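Local coordinates for protein putative LacI-family transcriptional regulator (Bacteroides fragilis, PDB 3GBV) that is probably a transcriptional repressor or activator of the LacI family, whose two-lobed periplasmic-binding-protein-like domain would sense a small-molecule effector, at residues 128-132 with 202-206; 227-233 with 246-252. All coordinates share one frame; numbering follows the deposited sequence.

Contact 1 of 2, residues 128-132 with 202-206; sequences LMLLA and KHGIT
His203 and Leu128 carry most of this contact, in which the last turn of helix 117-131 packs on strand 203-206 of the second lobe of a periplasmic-binding-protein fold, an open alpha/beta sheet with helices on its faces. The imidazole lies against the end of the helix, one face turned to the peptide that joins Leu131 to Ala132: Leu131 C stands 3.7 Å above the ring plane, offset toward the rim, and Ala132 N is over the same face. Placing CG beside its own backbone N, at chi1 -66°, brings the His203 ring to this position. Leu131 O also lies over that face, 3.1 Å from His203 CE1, a close packing contact. Ala132 suits its place because its methyl is small: CB comes within 3.2 Å of His203 ND1, a nitrogen whose hydrogen-bond partner is Asp135 OD2, just beyond the helix. The ring is thus fixed by both packing and a polar link. At the CD2 side Leu131 crosses the imidazole, its CG 4.0 Å from His203 CD2. One turn earlier, Leu128 reaches across to the strand with CG anti to the backbone N (chi1 -179°), and its two methyls part. CD1 rests 3.5 Å from Gly204 O, a close approach to the strand backbone. Nearby, Phe161 of helix 152-168 touches both Leu128 and Ile205, closing a largely apolar corner. There Leu128 CD2 meets the branch methyl of Ile205, with CG2 4.3 Å away.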
loop_
_atom_site.group_PDB
_atom_site.type_symbol
_atom_site.label_atom_id
_atom_site.label_comp_id
_atom_site.label_asym_id
_atom_site.label_seq_id
_atom_site.Cartn_x
_atom_site.Cartn_y
_atom_site.Cartn_z
ATOM N N LEU A 128 16.162 -0.629 3.121
ATOM C CA LEU A 128 17.113 -0.652 4.223
ATOM C C LEU A 128 18.322 0.232 3.918
ATOM O O LEU A 128 18.835 0.935 4.795
ATOM C CB LEU A 128 17.600 -2.072 4.499
ATOM C CG LEU A 128 18.581 -2.156 5.674
ATOM C CD1 LEU A 128 17.807 -2.008 6.973
ATOM C CD2 LEU A 128 19.328 -3.477 5.649
HETATM N N MSE A 129 18.771 0.195 2.670
HETATM C CA MSE A 129 19.928 0.981 2.254
HETATM C C MSE A 129 19.664 2.480 2.173
HETATM O O MSE A 129 20.600 3.275 2.136
HETATM C CB MSE A 129 20.451 0.462 0.915
HETATM C CG MSE A 129 21.047 -0.918 1.041
HETATM SE SE MSE A 129 22.484 -0.849 2.413
HETATM C CE MSE A 129 21.739 -1.678 3.972
ATOM N N LEU A 130 18.389 2.854 2.115
ATOM C CA LEU A 130 17.984 4.261 2.079
ATOM C C LEU A 130 18.213 4.768 3.504
ATOM O O LEU A 130 18.500 5.942 3.738
ATOM C CB LEU A 130 16.489 4.383 1.740
ATOM C CG LEU A 130 15.869 5.784 1.918
ATOM C CD1 LEU A 130 16.336 6.687 0.783
ATOM C CD2 LEU A 130 14.337 5.704 1.933
ATOM N N LEU A 131 18.071 3.836 4.440
ATOM C CA LEU A 131 18.222 4.056 5.872
ATOM C C LEU A 131 19.689 3.972 6.309
ATOM O O LEU A 131 20.158 4.785 7.108
ATOM C CB LEU A 131 17.427 2.977 6.607
ATOM C CG LEU A 131 16.438 3.277 7.722
ATOM C CD1 LEU A 131 15.360 4.217 7.245
ATOM C CD2 LEU A 131 15.829 1.967 8.173
ATOM N N ALA A 132 20.406 2.981 5.779
ATOM C CA ALA A 132 21.804 2.746 6.137
ATOM C C ALA A 132 22.811 3.200 5.096
ATOM O O ALA A 132 23.887 2.612 4.972
ATOM C CB ALA A 132 22.009 1.275 6.424
ATOM N N LYS A 202 24.174 -0.321 13.196
ATOM C CA LYS A 202 23.054 0.587 13.450
ATOM C C LYS A 202 21.744 0.262 12.723
ATOM O O LYS A 202 20.684 0.789 13.079
ATOM C CB LYS A 202 23.477 2.020 13.116
ATOM C CG LYS A 202 24.726 2.465 13.867
ATOM C CD LYS A 202 25.318 3.751 13.314
ATOM C CE LYS A 202 24.659 4.979 13.902
ATOM N NZ LYS A 202 23.186 4.993 13.675
ATOM N N HIS A 203 21.805 -0.596 11.709
ATOM C CA HIS A 203 20.599 -0.956 10.974
ATOM C C HIS A 203 20.425 -2.460 10.798
ATOM O O HIS A 203 21.402 -3.185 10.597
ATOM C CB HIS A 203 20.591 -0.249 9.621
ATOM C CG HIS A 203 20.481 1.237 9.733
ATOM N ND1 HIS A 203 21.541 2.084 9.484
ATOM C CD2 HIS A 203 19.450 2.025 10.116
ATOM C CE1 HIS A 203 21.164 3.331 9.710
ATOM N NE2 HIS A 203 19.900 3.323 10.096
ATOM N N GLY A 204 19.179 -2.923 10.879
ATOM C CA GLY A 204 18.909 -4.344 10.742
ATOM C C GLY A 204 17.589 -4.662 10.069
ATOM O O GLY A 204 16.797 -3.767 9.788
ATOM N N ILE A 205 17.348 -5.948 9.831
ATOM C CA ILE A 205 16.134 -6.393 9.167
ATOM C C ILE A 205 15.835 -7.850 9.501
ATOM O O ILE A 205 16.749 -8.626 9.774
ATOM C CB ILE A 205 16.282 -6.254 7.620
ATOM C CG1 ILE A 205 15.011 -6.721 6.908
ATOM C CG2 ILE A 205 17.474 -7.089 7.128
ATOM C CD1 ILE A 205 15.026 -6.426 5.418
ATOM N N THR A 206 14.551 -8.203 9.504
ATOM C CA THR A 206 14.114 -9.571 9.741
ATOM C C THR A 206 13.085 -9.920 8.658
ATOM O O THR A 206 12.370 -9.041 8.168
ATOM C CB THR A 206 13.459 -9.750 11.130
ATOM O OG1 THR A 206 13.241 -11.149 11.361
ATOM C CG2 THR A 206 12.119 -9.036 11.204
#

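Contact 2 of 2, residues 227-233 with 246-252; sequences SLIGYDL and VSFLIAQ. With EDO (1,2-ethanediol), chain D.
Ile250 O is gripped twice by the neighbouring strand: Asp232 N donates to it over 2.7 Å in an almost straight bond (174° at the hydrogen), from somewhat outside the carbonyl plane, and the CA-H of Tyr231 adds a weaker contact. The same parallel pattern runs back along the strands, with Ile250 N giving its hydrogen to Gly230 O and Gly230 N to Phe248 O. At the other end Ser247 N meets Leu228 O, at 2.7 Å and in the carbonyl plane, but one residue out of step, so that a beta bulge separates the Leu228-Val246 pair from the rest. Tyr231 and Ile250 run side by side on one face of the sheet. The isoleucine lays its branched carbon over the phenol ring, CB 4.0 Å from the ring centroid, a CH-pi contact, while Tyr231 OH bonds to Ser120 OG. Farther along this face Ile229 CD1 comes at the edge of the Phe248 ring, in its plane and 3.8 Å from CD2. Gly230 suits the opposite face because Leu249 CD2 packs 3.8 Å from its carbonyl carbon, close to where a side chain would stand. Past the strand end, Asp232 has a positive phi of 70°, and its buried carboxylate is met by one water, bridging OD1 to Gln252 N, and by an ethanediol, probably a crystallisation additive, whose O1 donates to OD2 at 2.8 Å. In this family such C-terminal strand ends commonly face the inter-lobe cleft. Strand 227-231, helix 235-243 and strand 246-251 form a classic beta-alpha-beta unit.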
loop_
_atom_site.group_PDB
_atom_site.type_symbol
_atom_site.label_atom_id
_atom_site.label_comp_id
_atom_site.label_asym_id
_atom_site.label_seq_id
_atom_site.Cartn_x
_atom_site.Cartn_y
_atom_site.Cartn_z
ATOM N N SER A 227 17.747 0.993 14.107
ATOM C CA SER A 227 16.414 0.922 13.515
ATOM C C SER A 227 16.199 -0.369 12.712
ATOM O O SER A 227 17.093 -0.828 11.992
ATOM C CB SER A 227 16.177 2.130 12.610
ATOM O OG SER A 227 17.089 2.138 11.528
ATOM N N LEU A 228 15.008 -0.948 12.849
ATOM C CA LEU A 228 14.663 -2.175 12.148
ATOM C C LEU A 228 13.724 -1.964 10.972
ATOM O O LEU A 228 13.041 -0.945 10.856
ATOM C CB LEU A 228 13.938 -3.172 13.065
ATOM C CG LEU A 228 14.462 -3.938 14.282
ATOM C CD1 LEU A 228 15.927 -4.283 14.092
ATOM C CD2 LEU A 228 14.244 -3.118 15.522
ATOM N N ILE A 229 13.700 -2.973 10.111
ATOM C CA ILE A 229 12.786 -3.041 8.991
ATOM C C ILE A 229 12.170 -4.409 9.250
ATOM O O ILE A 229 12.880 -5.393 9.443
ATOM C CB ILE A 229 13.491 -3.027 7.628
ATOM C CG1 ILE A 229 13.885 -1.593 7.276
ATOM C CG2 ILE A 229 12.552 -3.599 6.539
ATOM C CD1 ILE A 229 14.322 -1.423 5.837
ATOM N N GLY A 230 10.851 -4.466 9.303
ATOM C CA GLY A 230 10.203 -5.730 9.571
ATOM C C GLY A 230 9.059 -6.022 8.636
ATOM O O GLY A 230 8.784 -5.260 7.711
ATOM N N TYR A 231 8.391 -7.141 8.891
ATOM C CA TYR A 231 7.265 -7.563 8.082
ATOM C C TYR A 231 5.964 -7.710 8.863
ATOM O O TYR A 231 5.958 -8.064 10.047
ATOM C CB TYR A 231 7.589 -8.898 7.408
ATOM C CG TYR A 231 8.382 -8.778 6.126
ATOM C CD1 TYR A 231 7.769 -8.949 4.883
ATOM C CD2 TYR A 231 9.745 -8.526 6.155
ATOM C CE1 TYR A 231 8.513 -8.877 3.701
ATOM C CE2 TYR A 231 10.488 -8.454 4.991
ATOM C CZ TYR A 231 9.876 -8.634 3.766
ATOM O OH TYR A 231 10.655 -8.594 2.619
ATOM N N ASP A 232 4.865 -7.408 8.179
ATOM C CA ASP A 232 3.528 -7.563 8.713
ATOM C C ASP A 232 3.058 -6.640 9.816
ATOM O O ASP A 232 3.828 -6.185 10.671
ATOM C CB ASP A 232 3.339 -9.026 9.098
ATOM C CG ASP A 232 3.701 -9.960 7.953
ATOM O OD1 ASP A 232 3.149 -9.796 6.841
ATOM O OD2 ASP A 232 4.544 -10.846 8.156
ATOM N N LEU A 233 1.761 -6.371 9.769
ATOM C CA LEU A 233 1.111 -5.469 10.690
ATOM C C LEU A 233 0.583 -6.050 11.991
ATOM O O LEU A 233 -0.538 -5.760 12.381
ATOM C CB LEU A 233 -0.010 -4.742 9.943
ATOM C CG LEU A 233 0.378 -3.507 9.109
ATOM C CD1 LEU A 233 1.818 -3.575 8.669
ATOM C CD2 LEU A 233 -0.530 -3.390 7.913
ATOM N N VAL A 246 11.154 0.423 15.031
ATOM C CA VAL A 246 11.004 -0.097 13.677
ATOM C C VAL A 246 10.766 1.116 12.764
ATOM O O VAL A 246 9.955 1.987 13.084
ATOM C CB VAL A 246 9.805 -1.065 13.584
ATOM C CG1 VAL A 246 9.502 -1.400 12.128
ATOM C CG2 VAL A 246 10.106 -2.335 14.361
ATOM N N SER A 247 11.489 1.174 11.646
ATOM C CA SER A 247 11.375 2.286 10.694
ATOM C C SER A 247 10.379 2.011 9.577
ATOM O O SER A 247 9.652 2.902 9.149
ATOM C CB SER A 247 12.735 2.598 10.063
ATOM O OG SER A 247 13.693 2.919 11.051
ATOM N N PHE A 248 10.367 0.776 9.097
ATOM C CA PHE A 248 9.456 0.390 8.042
ATOM C C PHE A 248 8.909 -1.002 8.338
ATOM O O PHE A 248 9.580 -1.835 8.959
ATOM C CB PHE A 248 10.165 0.331 6.677
ATOM C CG PHE A 248 10.766 1.638 6.222
ATOM C CD1 PHE A 248 9.978 2.775 6.070
ATOM C CD2 PHE A 248 12.120 1.714 5.897
ATOM C CE1 PHE A 248 10.532 3.965 5.602
ATOM C CE2 PHE A 248 12.681 2.906 5.428
ATOM C CZ PHE A 248 11.887 4.035 5.278
ATOM N N LEU A 249 7.677 -1.229 7.896
ATOM C CA LEU A 249 7.038 -2.529 8.005
ATOM C C LEU A 249 6.527 -2.820 6.594
ATOM O O LEU A 249 5.990 -1.937 5.922
ATOM C CB LEU A 249 5.866 -2.519 8.997
ATOM C CG LEU A 249 6.215 -2.445 10.489
ATOM C CD1 LEU A 249 4.933 -2.345 11.317
ATOM C CD2 LEU A 249 7.026 -3.674 10.893
ATOM N N ILE A 250 6.723 -4.049 6.140
ATOM C CA ILE A 250 6.258 -4.450 4.824
ATOM C C ILE A 250 5.049 -5.339 5.034
ATOM O O ILE A 250 5.114 -6.322 5.766
ATOM C CB ILE A 250 7.354 -5.204 4.064
ATOM C CG1 ILE A 250 8.535 -4.245 3.812
ATOM C CG2 ILE A 250 6.788 -5.779 2.772
ATOM C CD1 ILE A 250 9.802 -4.910 3.280
ATOM N N ALA A 251 3.932 -4.976 4.412
ATOM C CA ALA A 251 2.703 -5.745 4.555
ATOM C C ALA A 251 2.392 -6.536 3.293
ATOM O O ALA A 251 2.887 -6.219 2.212
ATOM C CB ALA A 251 1.549 -4.813 4.890
ATOM N N GLN A 252 1.557 -7.559 3.429
ATOM C CA GLN A 252 1.198 -8.396 2.285
ATOM C C GLN A 252 -0.299 -8.718 2.222
ATOM O O GLN A 252 -0.717 -9.612 1.485
ATOM C CB GLN A 252 1.996 -9.695 2.340
ATOM C CG GLN A 252 1.744 -10.466 3.613
ATOM C CD GLN A 252 2.575 -11.712 3.707
ATOM O OE1 GLN A 252 3.212 -11.952 4.719
ATOM N NE2 GLN A 252 2.568 -12.520 2.657
HETATM C C1 EDO D . 5.506 -13.030 6.025
HETATM O O1 EDO D . 6.354 -12.680 7.119
HETATM C C2 EDO D . 5.041 -14.481 6.147
HETATM O O2 EDO D . 4.092 -14.601 7.202
HETATM O O HOH W 1 1.245 -8.251 6.174
#

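In the fold
From the N terminus, the chain builds most of the first lobe before helix 117-131 lies down on the second sheet. Contact 1 then closes a loop of 69 residues, holding strands 137-144 and 173-180 with helices 152-168 and 187-197. Contact 2 opens only after that and closes a short loop around helix 235-243, so the two stand in series and neither nest nor cross. They meet in the sheet, where strands 203-206 and 227-231 are neighbours: the backbone N and O of Ser227 probably bond to Lys202 O and Gly204 N, and Ile229 packs against Leu128. Leu130 and Phe248 also touch the second subunit, placing both contacts beside the dimer interface.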